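Phosphoribosylaminoimidazole carboxylase (Bombyx mori, PDB 4JA0) catalyses two steps of purine biosynthesis, probably AIR carboxylation and then SAICAR synthesis, as a bifunctional enzyme. Local coordinates at residues L71-I76 / W399-S404; R290-D295 / A383-A388. One frame throughout, in Å; residues are numbered along the deposited sequence.

In the fold
Contact 1 joins the end of helix 57-74, in the SAICAR synthetase part, to helix 396-420, in the AIR carboxylase part. Contact 2 lies wholly in the AIR carboxylase part. The centres of the two contacts are about 13 Å apart. Helix 396-420 ties them together. Its Arg401 works in contact 1 and also gives a weak hydrogen bond from NH1 to Glu291 O, 3.2 Å away. The next residue, Leu402, packs against contact 2, with CD2 3.6 Å from Leu385 CD2. Contact 2 is nested in the chain loop that contact 1 closes. Both contacts reach the second subunit, so the junction of the two enzyme parts lies close to a subunit interface.

Contact 1: L71-I76 / W399-S404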
loop_
_atom_site.group_PDB
_atom_site.type_symbol
_atom_site.label_atom_id
_atom_site.label_comp_id
_atom_site.label_asym_id
_atom_site.label_seq_id
_atom_site.Cartn_x
_atom_site.Cartn_y
_atom_site.Cartn_z
ATOM N N LEU A 71 19.453 45.481 -5.458
ATOM C CA LEU A 71 18.138 45.087 -4.952
ATOM C C LEU A 71 17.169 44.712 -6.057
ATOM O O LEU A 71 16.287 43.873 -5.850
ATOM C CB LEU A 71 17.542 46.189 -4.064
ATOM C CG LEU A 71 18.247 46.309 -2.711
ATOM C CD1 LEU A 71 17.721 47.508 -1.910
ATOM C CD2 LEU A 71 18.078 45.007 -1.928
ATOM N N LYS A 72 17.333 45.330 -7.222
ATOM C CA LYS A 72 16.506 45.004 -8.368
ATOM C C LYS A 72 16.835 43.588 -8.819
ATOM O O LYS A 72 15.955 42.797 -9.174
ATOM C CB LYS A 72 16.782 45.975 -9.514
ATOM C CG LYS A 72 16.082 47.308 -9.394
ATOM C CD LYS A 72 15.475 47.736 -10.724
ATOM C CE LYS A 72 16.236 48.890 -11.355
ATOM N NZ LYS A 72 15.622 49.269 -12.669
ATOM N N SER A 73 18.117 43.260 -8.732
ATOM C CA SER A 73 18.604 41.984 -9.203
ATOM C C SER A 73 18.149 40.858 -8.268
ATOM O O SER A 73 18.085 39.692 -8.666
ATOM C CB SER A 73 20.136 42.041 -9.335
ATOM O OG SER A 73 20.629 41.179 -10.354
ATOM N N ALA A 74 17.810 41.203 -7.030
ATOM C CA ALA A 74 17.259 40.217 -6.099
ATOM C C ALA A 74 15.780 40.016 -6.362
ATOM O O ALA A 74 15.221 38.977 -6.036
ATOM C CB ALA A 74 17.491 40.646 -4.656
ATOM N N GLY A 75 15.150 41.018 -6.962
ATOM C CA GLY A 75 13.749 40.926 -7.337
ATOM C C GLY A 75 12.869 41.876 -6.541
ATOM O O GLY A 75 11.672 41.960 -6.803
ATOM N N ILE A 76 13.464 42.603 -5.593
ATOM C CA ILE A 76 12.749 43.625 -4.832
ATOM C C ILE A 76 12.253 44.694 -5.812
ATOM O O ILE A 76 12.964 45.058 -6.748
ATOM C CB ILE A 76 13.664 44.304 -3.783
ATOM C CG1 ILE A 76 14.302 43.292 -2.820
ATOM C CG2 ILE A 76 12.894 45.363 -3.016
ATOM C CD1 ILE A 76 13.422 42.882 -1.661
ATOM N N TRP A 399 20.590 33.512 -3.080
ATOM C CA TRP A 399 20.007 33.480 -1.750
ATOM C C TRP A 399 18.993 34.619 -1.535
ATOM O O TRP A 399 17.937 34.404 -0.944
ATOM C CB TRP A 399 21.142 33.528 -0.734
ATOM C CG TRP A 399 20.708 33.553 0.672
ATOM C CD1 TRP A 399 20.494 32.482 1.493
ATOM C CD2 TRP A 399 20.434 34.719 1.449
ATOM N NE1 TRP A 399 20.099 32.911 2.734
ATOM C CE2 TRP A 399 20.059 34.286 2.733
ATOM C CE3 TRP A 399 20.471 36.092 1.181
ATOM C CZ2 TRP A 399 19.734 35.184 3.756
ATOM C CZ3 TRP A 399 20.142 36.975 2.192
ATOM C CH2 TRP A 399 19.782 36.520 3.463
ATOM N N GLY A 400 19.302 35.814 -2.039
ATOM C CA GLY A 400 18.353 36.912 -2.013
ATOM C C GLY A 400 17.063 36.525 -2.726
ATOM O O GLY A 400 15.962 36.671 -2.170
ATOM N N ARG A 401 17.193 35.988 -3.940
ATOM C CA ARG A 401 16.024 35.658 -4.769
ATOM C C ARG A 401 15.111 34.613 -4.167
ATOM O O ARG A 401 13.909 34.628 -4.417
ATOM C CB ARG A 401 16.441 35.221 -6.181
ATOM C CG ARG A 401 17.066 36.343 -6.997
ATOM C CD ARG A 401 16.881 36.107 -8.490
ATOM N NE ARG A 401 18.000 36.631 -9.271
ATOM C CZ ARG A 401 18.013 36.750 -10.598
ATOM N NH1 ARG A 401 16.959 36.392 -11.321
ATOM N NH2 ARG A 401 19.089 37.239 -11.204
ATOM N N LEU A 402 15.685 33.703 -3.388
ATOM C CA LEU A 402 14.900 32.727 -2.653
ATOM C C LEU A 402 14.054 33.433 -1.596
ATOM O O LEU A 402 12.869 33.142 -1.444
ATOM C CB LEU A 402 15.812 31.693 -2.002
ATOM C CG LEU A 402 16.509 30.681 -2.936
ATOM C CD1 LEU A 402 17.593 29.918 -2.194
ATOM C CD2 LEU A 402 15.528 29.706 -3.566
ATOM N N ARG A 403 14.650 34.384 -0.876
ATOM C CA ARG A 403 13.910 35.096 0.162
ATOM C C ARG A 403 12.857 35.991 -0.433
ATOM O O ARG A 403 11.771 36.148 0.129
ATOM C CB ARG A 403 14.834 35.916 1.032
ATOM C CG ARG A 403 15.935 35.119 1.654
ATOM C CD ARG A 403 16.316 35.685 3.012
ATOM N NE ARG A 403 15.764 34.880 4.093
ATOM C CZ ARG A 403 16.105 35.011 5.368
ATOM N NH1 ARG A 403 17.002 35.910 5.715
ATOM N NH2 ARG A 403 15.560 34.239 6.292
ATOM N N SER A 404 13.164 36.554 -1.590
ATOM C CA SER A 404 12.228 37.429 -2.265
ATOM C C SER A 404 11.021 36.627 -2.735
ATOM O O SER A 404 9.874 37.072 -2.658
ATOM C CB SER A 404 12.934 38.113 -3.439
ATOM O OG SER A 404 12.057 38.947 -4.170
#
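The carbonyl oxygen of Ser73 lies over one face of the Arg401 guanidinium. Ser73 O is 3.1 Å from Arg401 NE and 3.5 Å from Arg401 CZ. The angle at NE is poor, so this is close polar packing and not a hydrogen bond. The Arg401 chain is bent at chi3 (-148°), the torsion that places NE. The next carbonyl, Ala74 O, meets mostly carbon. Arg401 CG comes to 3.4 Å from Ala74 O, and Ser404 CB to 3.6 Å from the same oxygen. Ser404 OG is anti to its backbone N (chi1 178°) and lies 3.7 Å from Ala74 O, close to Gly75 C as well.

Both carbonyls belong to the C-terminal end of helix 57-74, where a Schellman motif stops the helix. Gly75 takes the positive phi (113°), and Ile76 N reaches back weakly to Leu71 O. Such a phi suits a residue without CB. The negative end of the helix dipole may add a mild attraction for the Arg401 charge. An alanine in place of Arg401 would probably leave Ser73 O without its cationic cover and open a gap beside Ala74 O where CG had been.

The backbones come close here, with Ala74 CA 4.9 Å from Arg401 CA. Helix 162-183 flanks the contact: its Ile178 packs on Ala74, and its Glu177 forms a salt bridge with Arg403. Arg403 also pairs with Glu318 of the second subunit. Helix 396-420 thus runs between the end of helix 57-74 and helix 380-391, whose Ala388 and Gln389 touch Leu402.

Contact 2: R290-D295 / A383-A388; sequences RELGLD and AALMAA
Leu292 and Leu294 both reach helix 380-391 through a CD1 methyl. The contact between leucine and alanine side chains is purely apolar. CG of Leu292 is anti to its carbonyl carbon (chi1 -70°), on the Leu385 side. Leu292 CD1 rests 3.7 Å from Ala388 CB. The same methyl lies 3.8 Å from Leu385 CD2. The side chains of Leu292 and Leu385 cross at about a right angle and touch through one methyl of each. Leu385 CB points away from the loop, yet the end of its side chain returns to it. Leu294 CD1 touches two alanines from one side, 4.1 Å from Ala387 CB and 4.0 Å from Ala388 CB. Ala388 is therefore touched by both leucines.

A second group of contacts is methyl against backbone. Leu294 CD1 is 3.7 Å from Ala388 N, and it is also near the carbonyl carbon of Ala387. Ala384 O lies 4.1 Å from Leu292 CD1 and, likewise, close to Leu294 CD1. Ala388 N is already bonded to Ala384 O within the helix, so the leucine methyl packs over a backbone pair that is satisfied. The small alanines let the leucines come down onto the helix backbone.

The fold here is the parallel alpha/beta sheet of the AIR carboxylase part. Segment 290-295 carries the end of helix 279-291 and the turn into strand 296-300, within a beta-alpha-beta crossover; that strand lies beside strand 267-273.

Backbone bonds shape that turn. A Schellman motif ends the helix, with Gly293 at positive phi (95°) and a weak bond from Gly293 N to Arg290 O. Asp295 then joins Val269 by backbone hydrogen bonds. Val269 also touches Leu294 and Ala387 with its side chain. At the far side of helix 380-391, Met386 packs on Gly373 of the second subunit.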
loop_
_atom_site.group_PDB
_atom_site.type_symbol
_atom_site.label_atom_id
_atom_site.label_comp_id
_atom_site.label_asym_id
_atom_site.label_seq_id
_atom_site.Cartn_x
_atom_site.Cartn_y
_atom_site.Cartn_z
ATOM N N ARG A 290 16.742 28.720 -13.651
ATOM C CA ARG A 290 17.260 29.869 -14.391
ATOM C C ARG A 290 16.662 31.179 -13.897
ATOM O O ARG A 290 17.353 32.192 -13.839
ATOM C CB ARG A 290 17.037 29.674 -15.894
ATOM C CG ARG A 290 18.021 28.673 -16.479
ATOM C CD ARG A 290 17.663 28.178 -17.852
ATOM N NE ARG A 290 18.683 27.233 -18.309
ATOM C CZ ARG A 290 18.468 26.283 -19.218
ATOM N NH1 ARG A 290 17.262 26.149 -19.768
ATOM N NH2 ARG A 290 19.454 25.461 -19.578
ATOM N N GLU A 291 15.394 31.140 -13.503
ATOM C CA GLU A 291 14.727 32.289 -12.903
ATOM C C GLU A 291 15.246 32.603 -11.497
ATOM O O GLU A 291 15.165 33.742 -11.026
ATOM C CB GLU A 291 13.219 32.067 -12.877
ATOM C CG GLU A 291 12.581 32.253 -14.241
ATOM C CD GLU A 291 11.101 31.910 -14.251
ATOM O OE1 GLU A 291 10.607 31.279 -13.284
ATOM O OE2 GLU A 291 10.424 32.298 -15.227
ATOM N N LEU A 292 15.785 31.594 -10.826
ATOM C CA LEU A 292 16.452 31.834 -9.555
ATOM C C LEU A 292 17.892 32.266 -9.811
ATOM O O LEU A 292 18.623 32.571 -8.873
ATOM C CB LEU A 292 16.428 30.585 -8.683
ATOM C CG LEU A 292 15.052 30.238 -8.146
ATOM C CD1 LEU A 292 15.016 28.792 -7.686
ATOM C CD2 LEU A 292 14.719 31.180 -7.000
ATOM N N GLY A 293 18.296 32.264 -11.081
ATOM C CA GLY A 293 19.614 32.738 -11.458
ATOM C C GLY A 293 20.681 31.666 -11.586
ATOM O O GLY A 293 21.856 31.951 -11.399
ATOM N N LEU A 294 20.284 30.432 -11.859
ATOM C CA LEU A 294 21.245 29.334 -11.962
ATOM C C LEU A 294 21.651 29.024 -13.410
ATOM O O LEU A 294 20.892 29.291 -14.346
ATOM C CB LEU A 294 20.683 28.079 -11.285
ATOM C CG LEU A 294 20.334 28.202 -9.800
ATOM C CD1 LEU A 294 19.768 26.889 -9.285
ATOM C CD2 LEU A 294 21.559 28.590 -8.980
ATOM N N ASP A 295 22.853 28.472 -13.584
ATOM C CA ASP A 295 23.294 28.001 -14.886
ATOM C C ASP A 295 23.053 26.510 -14.955
ATOM O O ASP A 295 23.656 25.725 -14.208
ATOM C CB ASP A 295 24.778 28.276 -15.106
ATOM C CG ASP A 295 25.139 29.682 -14.795
ATOM O OD1 ASP A 295 24.215 30.520 -14.759
ATOM O OD2 ASP A 295 26.338 29.944 -14.575
ATOM N N ALA A 383 12.935 20.914 -6.820
ATOM C CA ALA A 383 14.300 20.431 -7.043
ATOM C C ALA A 383 15.184 21.603 -7.405
ATOM O O ALA A 383 16.325 21.692 -6.955
ATOM C CB ALA A 383 14.338 19.371 -8.132
ATOM N N ALA A 384 14.648 22.521 -8.205
ATOM C CA ALA A 384 15.416 23.708 -8.576
ATOM C C ALA A 384 15.700 24.545 -7.326
ATOM O O ALA A 384 16.777 25.120 -7.189
ATOM C CB ALA A 384 14.665 24.524 -9.618
ATOM N N LEU A 385 14.731 24.591 -6.416
ATOM C CA LEU A 385 14.871 25.316 -5.168
ATOM C C LEU A 385 15.957 24.702 -4.279
ATOM O O LEU A 385 16.741 25.428 -3.666
ATOM C CB LEU A 385 13.521 25.361 -4.438
ATOM C CG LEU A 385 12.417 26.292 -4.959
ATOM C CD1 LEU A 385 11.124 26.063 -4.209
ATOM C CD2 LEU A 385 12.828 27.763 -4.814
ATOM N N MET A 386 15.994 23.378 -4.183
ATOM C CA MET A 386 17.068 22.722 -3.431
ATOM C C MET A 386 18.439 23.087 -4.013
ATOM O O MET A 386 19.369 23.411 -3.277
ATOM C CB MET A 386 16.907 21.199 -3.449
ATOM C CG MET A 386 16.581 20.592 -2.106
ATOM S SD MET A 386 17.717 21.017 -0.759
ATOM C CE MET A 386 19.056 19.924 -1.203
ATOM N N ALA A 387 18.554 23.024 -5.337
ATOM C CA ALA A 387 19.784 23.388 -6.029
ATOM C C ALA A 387 20.132 24.847 -5.754
ATOM O O ALA A 387 21.297 25.188 -5.488
ATOM C CB ALA A 387 19.641 23.138 -7.522
ATOM N N ALA A 388 19.122 25.706 -5.816
ATOM C CA ALA A 388 19.318 27.127 -5.511
ATOM C C ALA A 388 19.784 27.364 -4.078
ATOM O O ALA A 388 20.734 28.114 -3.848
ATOM C CB ALA A 388 18.049 27.917 -5.785
#